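Local coordinates for hypothetical protein TTMA177 (Thermus thermophilus phage TMA, PDB 2ZDJ) that is of unknown function but adopts a small alpha-and-beta, cystatin-like fold in which one helix accompanies an antiparallel sheet, at residues 8-11 against 12-16. Numbering follows the deposited sequence.
Sequences KDFG and DDYTL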
loop_
_atom_site.group_PDB
_atom_site.type_symbol
_atom_site.label_atom_id
_atom_site.label_comp_id
_atom_site.label_asym_id
_atom_site.label_seq_id
_atom_site.Cartn_x
_atom_site.Cartn_y
_atom_site.Cartn_z
ATOM N N LYS A 8 -6.576 10.115 -0.856
ATOM C CA LYS A 8 -7.537 10.658 -1.811
ATOM C C LYS A 8 -6.981 10.663 -3.232
ATOM O O LYS A 8 -7.739 10.631 -4.198
ATOM C CB LYS A 8 -7.952 12.084 -1.425
ATOM C CG LYS A 8 -6.942 13.159 -1.792
ATOM C CD LYS A 8 -7.514 14.566 -1.620
ATOM C CE LYS A 8 -6.519 15.627 -2.083
ATOM N NZ LYS A 8 -7.041 17.019 -1.964
ATOM N N ASP A 9 -5.659 10.688 -3.372
ATOM C CA ASP A 9 -5.078 10.706 -4.707
ATOM C C ASP A 9 -4.811 9.345 -5.357
ATOM O O ASP A 9 -4.290 9.279 -6.465
ATOM C CB ASP A 9 -3.820 11.575 -4.717
ATOM C CG ASP A 9 -4.138 13.036 -4.492
ATOM O OD1 ASP A 9 -5.160 13.499 -5.040
ATOM O OD2 ASP A 9 -3.380 13.724 -3.778
ATOM N N PHE A 10 -5.179 8.266 -4.676
ATOM C CA PHE A 10 -5.019 6.924 -5.230
ATOM C C PHE A 10 -6.244 6.602 -6.086
ATOM O O PHE A 10 -7.331 6.377 -5.558
ATOM C CB PHE A 10 -4.900 5.901 -4.106
ATOM C CG PHE A 10 -3.535 5.833 -3.503
ATOM C CD1 PHE A 10 -2.495 5.218 -4.187
ATOM C CD2 PHE A 10 -3.277 6.408 -2.266
ATOM C CE1 PHE A 10 -1.219 5.177 -3.645
ATOM C CE2 PHE A 10 -2.001 6.370 -1.720
ATOM C CZ PHE A 10 -0.972 5.753 -2.410
ATOM N N GLY A 11 -6.063 6.580 -7.405
ATOM C CA GLY A 11 -7.176 6.298 -8.290
ATOM C C GLY A 11 -7.536 4.830 -8.434
ATOM O O GLY A 11 -7.034 3.980 -7.701
ATOM N N ASP A 12 -8.409 4.546 -9.400
ATOM C CA ASP A 12 -8.886 3.198 -9.698
ATOM C C ASP A 12 -7.789 2.229 -10.122
ATOM O O ASP A 12 -8.020 1.027 -10.163
ATOM C CB ASP A 12 -9.944 3.226 -10.816
ATOM C CG ASP A 12 -11.236 3.915 -10.401
ATOM O OD1 ASP A 12 -11.224 5.147 -10.188
ATOM O OD2 ASP A 12 -12.270 3.220 -10.297
ATOM N N ASP A 13 -6.606 2.728 -10.464
ATOM C CA ASP A 13 -5.561 1.809 -10.863
ATOM C C ASP A 13 -4.917 1.161 -9.641
ATOM O O ASP A 13 -4.048 0.305 -9.766
ATOM C CB ASP A 13 -4.513 2.486 -11.768
ATOM C CG ASP A 13 -4.003 3.813 -11.227
ATOM O OD1 ASP A 13 -2.862 4.174 -11.586
ATOM O OD2 ASP A 13 -4.726 4.499 -10.472
ATOM N N TYR A 14 -5.391 1.543 -8.458
ATOM C CA TYR A 14 -4.884 0.995 -7.199
ATOM C C TYR A 14 -5.949 0.159 -6.494
ATOM O O TYR A 14 -7.145 0.374 -6.683
ATOM C CB TYR A 14 -4.455 2.128 -6.257
ATOM C CG TYR A 14 -3.207 2.861 -6.683
ATOM C CD1 TYR A 14 -1.943 2.444 -6.256
ATOM C CD2 TYR A 14 -3.290 3.979 -7.507
ATOM C CE1 TYR A 14 -0.793 3.137 -6.644
ATOM C CE2 TYR A 14 -2.151 4.672 -7.901
ATOM C CZ TYR A 14 -0.913 4.254 -7.470
ATOM O OH TYR A 14 0.200 4.950 -7.874
ATOM N N THR A 15 -5.506 -0.786 -5.673
ATOM C CA THR A 15 -6.415 -1.641 -4.912
ATOM C C THR A 15 -6.033 -1.632 -3.426
ATOM O O THR A 15 -4.856 -1.700 -3.074
ATOM C CB THR A 15 -6.379 -3.073 -5.437
ATOM O OG1 THR A 15 -6.899 -3.091 -6.771
ATOM C CG2 THR A 15 -7.215 -3.987 -4.562
ATOM N N LEU A 16 -7.039 -1.520 -2.564
ATOM C CA LEU A 16 -6.829 -1.490 -1.125
ATOM C C LEU A 16 -6.730 -2.896 -0.555
ATOM O O LEU A 16 -7.516 -3.769 -0.906
ATOM C CB LEU A 16 -7.975 -0.744 -0.448
ATOM C CG LEU A 16 -7.965 -0.693 1.085
ATOM C CD1 LEU A 16 -6.846 0.206 1.563
ATOM C CD2 LEU A 16 -9.309 -0.162 1.584
HETATM O O HOH W 1 -4.159 7.160 -9.619
#
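F10 and Y14 meet in a T-shaped aromatic pair across a tight turn. The edge of the F10 ring points at the face of Y14, with the planes at 82°. The ring centres are 4.7 Å apart. F10 CD1 makes the approach. It sits over the middle of the tyrosine ring, 3.5 Å from Y14 CD1. F10 CE1 follows at 3.7 Å from Y14 CE1. F10 CG lies anti to its own carbonyl carbon (chi1 -80°), which carries CD1 over the tyrosine face.

A type I beta turn from G11 to Y14 brings the two rings together. Its closing bond runs from Y14 N to G11 O and is 3.0 Å long. Its N-H...O angle is 154°. The same G11 O sits at the edge of the Y14 ring, 3.7 Å from Y14 CD2.

A water makes a second link over the turn. It accepts from G11 N at 3.0 Å. It donates to D13 OD2 at 2.9 Å. The water also lies in the plane of the Y14 ring, at its edge.

Further out, F10 stacks on F40 and has an edge-to-face contact with W52. Y14 OH is hydrogen-bonded to E50 and K5. These partners tie the loop between strand 4-6 and edge strand 15-17, with the turn at its end, to the sheet. At this surface site, the polar groups fix the backbone and the tyrosine hydroxyl, while the aromatic pair adds a C-H to pi-face attraction that the turn alone would not supply.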